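PDB 4WVA: mannosylglycerate hydrolase MGH1-like glycoside hydrolase domain-containing protein, which hydrolyses mannosylglycerate, a solute that thermophiles make under osmotic stress, to mannose and glycerate, and also cleaves glucosylglycerate. Local coordinates for residues W34-Q45 with F408-F417. Residues are numbered along the deposited sequence; the frame is centred on the assembly and turned at random.
Sequences WDSAFIALGWTQ and FSWSAALALF
The CA atoms of Gly-42 and Ala-413 are the nearest CA pair across the helices, 3.7 Å apart. Helices 34-43 and 409-417 run in broadly the same direction, at 40°, with axes 7.3 Å apart. Glycine permits this, since a CB on Gly-42 would clash with Ala-413 CB. The Ala-413 methyl also packs on Ile-39 CA. At the N-terminal ends, Trp-410 directs the edge of its six-membered ring at the face of the Trp-34 five-membered ring, planes at 84°. Phe-38 in turn presents its edge to a face of Trp-410. With chi1 at 78°, Trp-410 CG sits between its backbone N and carbonyl carbon, which brings the six-membered ring against the Asp-35 carboxylate, OD2 3.4 Å from CE3. A water donates to Asp-35 OD2 and accepts from Trp-410 N at 3.0 Å. At the other end, Leu-41 CB makes a CH-pi contact over the Phe-417 face, 4.1 Å from its centroid. Thr-44 OG1 meets this ring's edge, donates to Leu-41 O at 2.6 Å and accepts from Gln-45 NE2. A valine in place of Thr-44 would probably leave that amide N-H without its acceptor. Gln-45 OE1 and Leu-416 O both bind Arg-5. The helices join early and late parts of the (alpha/alpha)6-barrel of GH63. Trp-34 and Asp-35 probably bind substrate, and bound Tris lies beside Asp-35, consistent with the aromatic cluster lying beside the substrate pocket.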
# COMPACT_ATOMS: atom_id res chain seq x y z
N TRP A 34 8.47 22.88 15.06
CA TRP A 34 7.77 22.76 13.77
C TRP A 34 7.63 24.12 13.08
O TRP A 34 7.69 24.18 11.86
CB TRP A 34 6.47 21.91 13.76
CG TRP A 34 5.21 22.48 14.34
CD1 TRP A 34 5.06 23.43 15.34
CD2 TRP A 34 3.87 22.06 14.00
NE1 TRP A 34 3.73 23.62 15.60
CE2 TRP A 34 2.98 22.80 14.78
CE3 TRP A 34 3.35 21.12 13.08
CZ2 TRP A 34 1.60 22.64 14.69
CZ3 TRP A 34 1.98 20.96 12.99
CH2 TRP A 34 1.12 21.71 13.79
N ASP A 35 7.60 25.21 13.86
CA ASP A 35 7.57 26.54 13.25
C ASP A 35 8.80 26.74 12.38
O ASP A 35 8.68 27.22 11.26
CB ASP A 35 7.51 27.65 14.30
CG ASP A 35 6.26 27.61 15.14
OD1 ASP A 35 6.06 26.60 15.87
OD2 ASP A 35 5.50 28.60 15.11
N SER A 36 9.98 26.42 12.91
CA SER A 36 11.21 26.68 12.15
C SER A 36 11.20 25.91 10.85
O SER A 36 11.70 26.38 9.84
CB SER A 36 12.46 26.37 12.98
OG SER A 36 12.83 27.50 13.75
N ALA A 37 10.59 24.72 10.85
CA ALA A 37 10.58 23.89 9.66
C ALA A 37 9.74 24.58 8.59
O ALA A 37 10.19 24.72 7.46
CB ALA A 37 10.04 22.51 9.96
N PHE A 38 8.54 25.03 8.95
CA PHE A 38 7.69 25.74 7.96
C PHE A 38 8.36 27.05 7.54
O PHE A 38 8.31 27.43 6.38
CB PHE A 38 6.27 26.03 8.46
CG PHE A 38 5.48 24.79 8.76
CD1 PHE A 38 5.05 23.95 7.74
CD2 PHE A 38 5.15 24.46 10.07
CE1 PHE A 38 4.33 22.81 8.02
CE2 PHE A 38 4.42 23.31 10.35
CZ PHE A 38 4.01 22.48 9.32
N ILE A 39 8.94 27.77 8.50
CA ILE A 39 9.56 29.06 8.22
C ILE A 39 10.69 28.94 7.22
O ILE A 39 10.82 29.78 6.34
CB ILE A 39 10.00 29.76 9.52
CG1 ILE A 39 8.77 30.16 10.35
CG2 ILE A 39 10.94 30.94 9.24
CD1 ILE A 39 9.10 30.45 11.81
N ALA A 40 11.51 27.89 7.33
CA ALA A 40 12.58 27.63 6.37
C ALA A 40 12.10 27.59 4.92
O ALA A 40 12.79 28.08 4.03
CB ALA A 40 13.34 26.35 6.74
N LEU A 41 10.91 27.05 4.68
CA LEU A 41 10.32 27.08 3.33
C LEU A 41 10.11 28.50 2.83
O LEU A 41 10.32 28.78 1.63
CB LEU A 41 9.01 26.29 3.30
CG LEU A 41 9.12 24.78 3.55
CD1 LEU A 41 7.74 24.12 3.66
CD2 LEU A 41 9.95 24.13 2.46
N GLY A 42 9.71 29.40 3.72
CA GLY A 42 9.57 30.80 3.37
C GLY A 42 10.89 31.44 3.00
O GLY A 42 10.98 32.19 2.03
N TRP A 43 11.94 31.13 3.78
CA TRP A 43 13.26 31.70 3.51
C TRP A 43 13.83 31.31 2.14
O TRP A 43 14.67 32.03 1.58
CB TRP A 43 14.25 31.34 4.62
CG TRP A 43 14.04 32.11 5.90
CD1 TRP A 43 13.72 31.60 7.12
CD2 TRP A 43 14.14 33.53 6.08
NE1 TRP A 43 13.60 32.61 8.05
CE2 TRP A 43 13.87 33.80 7.44
CE3 TRP A 43 14.45 34.60 5.23
CZ2 TRP A 43 13.90 35.09 7.96
CZ3 TRP A 43 14.47 35.87 5.75
CH2 TRP A 43 14.21 36.11 7.10
N THR A 44 13.36 30.20 1.56
CA THR A 44 13.83 29.79 0.21
C THR A 44 13.49 30.87 -0.83
O THR A 44 14.07 30.88 -1.92
CB THR A 44 13.22 28.46 -0.29
OG1 THR A 44 11.81 28.60 -0.51
CG2 THR A 44 13.48 27.31 0.66
N GLN A 45 12.53 31.73 -0.51
CA GLN A 45 12.10 32.80 -1.41
C GLN A 45 12.93 34.07 -1.22
O GLN A 45 12.72 35.06 -1.94
CB GLN A 45 10.63 33.12 -1.17
CG GLN A 45 9.70 31.97 -1.45
CD GLN A 45 9.91 31.42 -2.84
OE1 GLN A 45 9.56 32.08 -3.84
NE2 GLN A 45 10.48 30.23 -2.92
N PHE A 408 2.74 36.76 12.32
CA PHE A 408 3.05 35.37 12.63
C PHE A 408 3.85 34.71 11.51
O PHE A 408 3.41 34.68 10.35
CB PHE A 408 1.77 34.60 12.93
CG PHE A 408 2.03 33.23 13.48
CD1 PHE A 408 2.54 33.05 14.78
CD2 PHE A 408 1.84 32.13 12.69
CE1 PHE A 408 2.78 31.78 15.27
CE2 PHE A 408 2.08 30.87 13.18
CZ PHE A 408 2.54 30.68 14.47
N SER A 409 5.00 34.18 11.87
CA SER A 409 6.03 33.78 10.90
C SER A 409 5.59 32.70 9.91
O SER A 409 5.79 32.88 8.72
CB SER A 409 7.32 33.38 11.61
OG SER A 409 7.85 34.51 12.28
N TRP A 410 5.01 31.59 10.36
CA TRP A 410 4.75 30.55 9.35
C TRP A 410 3.65 30.94 8.36
O TRP A 410 3.59 30.40 7.24
CB TRP A 410 4.54 29.15 9.92
CG TRP A 410 3.24 28.76 10.54
CD1 TRP A 410 1.96 29.09 10.17
CD2 TRP A 410 3.11 27.83 11.62
NE1 TRP A 410 1.07 28.45 10.97
CE2 TRP A 410 1.75 27.66 11.87
CE3 TRP A 410 4.04 27.14 12.40
CZ2 TRP A 410 1.28 26.84 12.89
CZ3 TRP A 410 3.58 26.32 13.40
CH2 TRP A 410 2.21 26.18 13.65
N SER A 411 2.82 31.88 8.75
CA SER A 411 1.80 32.41 7.84
C SER A 411 2.49 33.18 6.71
O SER A 411 2.24 32.91 5.54
CB SER A 411 0.79 33.29 8.59
OG SER A 411 0.07 32.51 9.54
N ALA A 412 3.39 34.08 7.08
CA ALA A 412 4.21 34.79 6.10
C ALA A 412 5.04 33.84 5.26
O ALA A 412 5.07 33.92 4.03
CB ALA A 412 5.08 35.83 6.79
N ALA A 413 5.70 32.89 5.92
CA ALA A 413 6.54 31.95 5.22
C ALA A 413 5.80 31.16 4.17
O ALA A 413 6.28 30.97 3.06
CB ALA A 413 7.20 30.98 6.20
N LEU A 414 4.63 30.67 4.54
CA LEU A 414 3.88 29.82 3.63
C LEU A 414 3.16 30.64 2.56
O LEU A 414 3.00 30.17 1.45
CB LEU A 414 2.94 28.89 4.40
CG LEU A 414 3.68 27.80 5.20
CD1 LEU A 414 2.73 27.02 6.10
CD2 LEU A 414 4.42 26.84 4.28
N ALA A 415 2.80 31.89 2.85
CA ALA A 415 2.36 32.81 1.77
C ALA A 415 3.42 32.88 0.68
O ALA A 415 3.11 32.78 -0.51
CB ALA A 415 2.10 34.20 2.33
N LEU A 416 4.68 33.04 1.07
CA LEU A 416 5.81 33.11 0.15
C LEU A 416 6.03 31.79 -0.58
O LEU A 416 6.20 31.76 -1.79
CB LEU A 416 7.08 33.51 0.91
CG LEU A 416 7.18 34.97 1.27
CD1 LEU A 416 8.19 35.18 2.39
CD2 LEU A 416 7.60 35.76 0.03
N PHE A 417 6.03 30.68 0.16
CA PHE A 417 6.26 29.39 -0.46
C PHE A 417 5.14 29.01 -1.44
O PHE A 417 5.41 28.53 -2.55
CB PHE A 417 6.46 28.30 0.61
CG PHE A 417 6.99 27.02 0.03
CD1 PHE A 417 8.29 26.97 -0.46
CD2 PHE A 417 6.20 25.89 -0.04
CE1 PHE A 417 8.78 25.81 -1.00
CE2 PHE A 417 6.69 24.72 -0.60
CZ PHE A 417 7.98 24.69 -1.07
O HOH W 1 5.41 30.78 13.17